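Local coordinates for protein probable glutaredoxin ssr2061 (Synechocystis sp., PDB 4MJE) that probably reduces glutathione mixed disulfides and other low-molecular-weight or protein disulfides, as a glutathione-dependent oxidoreductase of the glutaredoxin family, at residues R31-L36 against C81-Y85; A60-G64 against D74-I78. The protein carries 1 engineered substitution. All blocks are in the same frame, centred on the assembly; numbering follows the deposited sequence.

Contact 1: R31-L36 against C81-Y85. With SO4 (sulfate ion), chain C.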
# COMPACT_ATOMS: atom_id res chain seq x y z
N ARG A 31 2.86 4.94 11.43
CA ARG A 31 4.12 5.28 10.79
C ARG A 31 4.11 4.92 9.30
O ARG A 31 4.66 5.65 8.46
CB ARG A 31 5.27 4.56 11.51
CG ARG A 31 6.67 4.99 11.12
CD ARG A 31 7.73 4.32 11.97
NE ARG A 31 7.52 4.64 13.37
CZ ARG A 31 7.98 3.92 14.39
NH1 ARG A 31 8.69 2.83 14.18
NH2 ARG A 31 7.71 4.31 15.63
N ALA A 32 3.52 3.77 8.95
CA ALA A 32 3.45 3.34 7.56
C ALA A 32 2.54 4.29 6.78
O ALA A 32 2.83 4.69 5.65
CB ALA A 32 2.95 1.91 7.49
N LEU A 33 1.41 4.66 7.38
CA LEU A 33 0.50 5.62 6.75
C LEU A 33 1.19 6.95 6.50
O LEU A 33 0.99 7.55 5.45
CB LEU A 33 -0.72 5.84 7.62
CG LEU A 33 -1.74 4.69 7.65
CD1 LEU A 33 -2.73 4.91 8.80
CD2 LEU A 33 -2.47 4.53 6.34
N ALA A 34 2.01 7.40 7.44
CA ALA A 34 2.73 8.64 7.26
C ALA A 34 3.62 8.59 6.04
O ALA A 34 3.67 9.55 5.28
CB ALA A 34 3.54 8.97 8.48
N LEU A 35 4.32 7.49 5.84
CA LEU A 35 5.22 7.36 4.71
C LEU A 35 4.45 7.41 3.38
O LEU A 35 4.84 8.11 2.43
CB LEU A 35 6.03 6.08 4.81
CG LEU A 35 7.08 5.88 3.71
CD1 LEU A 35 8.07 7.06 3.60
CD2 LEU A 35 7.83 4.61 3.95
N LEU A 36 3.34 6.68 3.29
CA LEU A 36 2.53 6.66 2.08
C LEU A 36 1.96 8.03 1.78
O LEU A 36 1.94 8.46 0.63
CB LEU A 36 1.42 5.61 2.19
CG LEU A 36 1.91 4.15 2.24
CD1 LEU A 36 0.76 3.21 2.57
CD2 LEU A 36 2.55 3.76 0.92
N CYS A 81 5.42 -2.37 8.27
CA CYS A 81 6.00 -1.04 8.39
C CYS A 81 7.52 -1.07 8.18
O CYS A 81 8.06 -0.29 7.41
CB CYS A 81 5.61 -0.44 9.75
SG CYS A 81 6.27 1.21 10.04
N ASP A 82 8.19 -1.98 8.87
CA ASP A 82 9.64 -2.08 8.70
C ASP A 82 10.01 -2.37 7.25
O ASP A 82 10.97 -1.80 6.73
CB ASP A 82 10.25 -3.12 9.65
CG ASP A 82 10.35 -2.60 11.08
OD1 ASP A 82 9.80 -1.51 11.37
OD2 ASP A 82 10.98 -3.28 11.92
N ASP A 83 9.21 -3.18 6.58
CA ASP A 83 9.55 -3.53 5.21
C ASP A 83 9.45 -2.35 4.28
O ASP A 83 10.33 -2.16 3.44
CB ASP A 83 8.66 -4.67 4.71
CG ASP A 83 8.90 -5.95 5.49
OD1 ASP A 83 10.07 -6.30 5.74
OD2 ASP A 83 7.91 -6.58 5.92
N ILE A 84 8.42 -1.54 4.42
CA ILE A 84 8.28 -0.42 3.52
C ILE A 84 9.35 0.64 3.77
O ILE A 84 9.93 1.19 2.83
CB ILE A 84 6.85 0.15 3.55
CG1 ILE A 84 6.66 1.10 2.37
CG2 ILE A 84 6.53 0.84 4.88
CD1 ILE A 84 5.21 1.47 2.11
N TYR A 85 9.65 0.89 5.05
CA TYR A 85 10.69 1.83 5.39
C TYR A 85 12.06 1.33 4.93
O TYR A 85 12.90 2.12 4.49
CB TYR A 85 10.71 2.15 6.89
CG TYR A 85 9.77 3.28 7.26
CD1 TYR A 85 10.23 4.57 7.35
CD2 TYR A 85 8.44 3.04 7.50
CE1 TYR A 85 9.38 5.61 7.67
CE2 TYR A 85 7.57 4.06 7.83
CZ TYR A 85 8.05 5.35 7.92
OH TYR A 85 7.22 6.40 8.26
S SO4 C . 6.31 -4.01 11.39
O1 SO4 C . 5.06 -3.92 10.63
O2 SO4 C . 6.22 -5.10 12.36
O3 SO4 C . 7.42 -4.24 10.47
O4 SO4 C . 6.53 -2.77 12.13

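Contact 2: A60-G64 against D74-I78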
# COMPACT_ATOMS: atom_id res chain seq x y z
N ALA A 60 -5.12 -14.36 4.99
CA ALA A 60 -5.20 -15.27 3.86
C ALA A 60 -4.34 -14.78 2.69
O ALA A 60 -3.85 -15.58 1.89
CB ALA A 60 -6.64 -15.42 3.44
N ARG A 61 -4.18 -13.46 2.57
CA ARG A 61 -3.32 -12.87 1.54
C ARG A 61 -1.89 -12.60 1.98
O ARG A 61 -1.00 -12.45 1.15
CB ARG A 61 -3.84 -11.50 1.13
CG ARG A 61 -4.98 -11.48 0.19
CD ARG A 61 -5.36 -10.03 -0.07
NE ARG A 61 -4.65 -9.40 -1.18
CZ ARG A 61 -4.64 -8.08 -1.40
NH1 ARG A 61 -5.23 -7.25 -0.55
NH2 ARG A 61 -4.06 -7.59 -2.47
N ALA A 62 -1.70 -12.45 3.28
CA ALA A 62 -0.42 -12.00 3.81
C ALA A 62 0.36 -13.15 4.45
O ALA A 62 0.92 -12.99 5.53
CB ALA A 62 -0.64 -10.87 4.80
N ASN A 63 0.38 -14.32 3.81
CA ASN A 63 1.16 -15.48 4.28
C ASN A 63 0.76 -15.95 5.66
O ASN A 63 1.57 -16.52 6.41
CB ASN A 63 2.65 -15.16 4.29
CG ASN A 63 3.18 -14.88 2.91
OD1 ASN A 63 3.79 -13.84 2.67
ND2 ASN A 63 2.92 -15.80 2.00
N GLY A 64 -0.50 -15.76 6.00
CA GLY A 64 -1.00 -16.13 7.30
C GLY A 64 -0.70 -15.14 8.42
O GLY A 64 -1.08 -15.39 9.56
N ASP A 74 0.31 -3.43 -6.32
CA ASP A 74 -0.03 -4.20 -7.52
C ASP A 74 -0.16 -5.68 -7.22
O ASP A 74 0.33 -6.54 -7.93
CB ASP A 74 0.98 -3.94 -8.63
CG ASP A 74 0.79 -2.58 -9.24
OD1 ASP A 74 -0.33 -2.02 -9.08
OD2 ASP A 74 1.75 -2.07 -9.86
N ASP A 75 -0.84 -5.93 -6.11
CA ASP A 75 -1.25 -7.26 -5.66
C ASP A 75 -0.12 -8.07 -5.06
O ASP A 75 -0.35 -9.18 -4.60
CB ASP A 75 -1.98 -8.04 -6.77
CG ASP A 75 -3.35 -7.48 -7.07
OD1 ASP A 75 -4.01 -7.00 -6.14
OD2 ASP A 75 -3.76 -7.53 -8.24
N GLN A 76 1.09 -7.51 -5.01
CA GLN A 76 2.20 -8.18 -4.35
C GLN A 76 2.29 -7.78 -2.89
O GLN A 76 2.24 -6.61 -2.55
CB GLN A 76 3.51 -7.82 -5.04
CG GLN A 76 4.69 -8.53 -4.42
CD GLN A 76 6.01 -8.15 -5.05
OE1 GLN A 76 6.20 -7.01 -5.49
NE2 GLN A 76 6.92 -9.11 -5.11
N HIS A 77 2.44 -8.77 -2.01
CA HIS A 77 2.64 -8.52 -0.60
C HIS A 77 4.03 -7.94 -0.36
O HIS A 77 5.04 -8.58 -0.62
CB HIS A 77 2.50 -9.84 0.16
CG HIS A 77 2.51 -9.68 1.64
ND1 HIS A 77 3.03 -10.64 2.49
CD2 HIS A 77 2.07 -8.68 2.42
CE1 HIS A 77 2.89 -10.22 3.74
NE2 HIS A 77 2.31 -9.04 3.72
N ILE A 78 4.07 -6.72 0.13
CA ILE A 78 5.33 -6.02 0.44
C ILE A 78 5.78 -6.29 1.87
O ILE A 78 6.97 -6.41 2.15
CB ILE A 78 5.17 -4.50 0.21
CG1 ILE A 78 4.65 -4.22 -1.20
CG2 ILE A 78 6.47 -3.76 0.49
CD1 ILE A 78 5.53 -4.78 -2.30
O HOH W 1 -3.02 -9.96 -3.79
O HOH W 2 5.37 -11.76 1.87

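Contact 1: R31-L36 against C81-Y85
Arg31 reaches across to the start of helix 81-89 through its aliphatic stem. Its CB lies 3.8 Å from Cys81 SG. CG stands anti to the backbone N (chi1 -170°), which brings it 3.2 Å from Tyr85 OH, and CD continues between the thiol and the ring. The chain then bends, leaving the guanidinium plane 84° from the tyrosine ring, with the opposite charge of Asp82 nearby but not in contact. Tyr85 itself is held from two directions. Its OH donates to Arg31 O (2.7 Å) from above the carbonyl plane, while Leu35 N gives the usual helical bond to the same oxygen from the opposite face, so one carbonyl serves two donors. Over the centre of the ring sits Leu35 CD2, 3.8 Å from the centroid, a CH-pi contact that presses on one face while the OH bond holds the far end. At the helix start, consecutive backbone amides grip a sulfate, probably from the crystallisation liquor: Cys81 N to O1 at 2.8 Å and Asp82 N to O3 at 2.9 Å. This is consistent with the anion site where relatives take the gamma-glutamyl carboxylate of glutathione. The two helical segments run roughly alongside each other, at 29°. Ala32 and Leu36 rest on Ile20 of strand 18-22, while Leu35 and Ile84 share Leu93 of helix 93-97.

Contact 2: A60-G64 against D74-I78
The closing beta-hairpin of the thioredoxin-like fold, strands 70-73 and 76-79 joined by a type I' turn at Asp74-Asp75, packs here against the turn that follows helix 52-61, with His77 set on Ala62. The imidazole swings out with CG anti to the backbone N (chi1 -173°) and lays one face over the alanine. Ala62 CA is 3.9 Å from the ring centroid, displaced toward the rim, in a CH-pi contact, and Ala62 CB comes within 3.6 Å of His77 NE2. At the ring edge, His77 ND1 donates to Asn63 OD1 over 3.3 Å, a long bond bent to 148°, and the amide plane is turned well away from the ring plane. Water 2 bridges the same two atoms, donating to Asn63 OD1 at 2.7 Å and lying as close to His77 ND1. Beyond the two segments, His77 NE2 bonds Gln70 OE1 and the ring stacks on Phe72. With His77 replaced by an alanine, Asn63 OD1 and Gln70 OE1 would probably lose their ring partner and a gap would open over Ala62. Nearer the turn, Arg61 NH2 forms a long salt bridge of 3.7 Å to Asp75 OD1. Their main mates lie elsewhere: Tyr21 and Glu19 for the arginine, Lys17 for the aspartate. Water 1, in the guanidinium plane, accepts from Arg61 NH2 at 2.9 Å and donates to Asp75 O at 2.9 Å.

From the N terminus the chain lays down strand 18-22 and enters helix 27-39, which holds the first half of contact 1. It then passes through strand 44-47 and helix 52-61 before reaching 60-64, where contact 2 begins. After nine intervening residues, which include strand 70-73, the hairpin turn and strand 76-79 close contact 2 as a short loop. Helix 81-89 follows directly and closes contact 1, so the small loop is nested inside the large one. Contact 1 joins two helices flanking the sheet; contact 2 ties the end of helix 52-61 to an outermost strand. Their centres lie about 16 Å apart, yet they touch where Asp83 packs against Ile78.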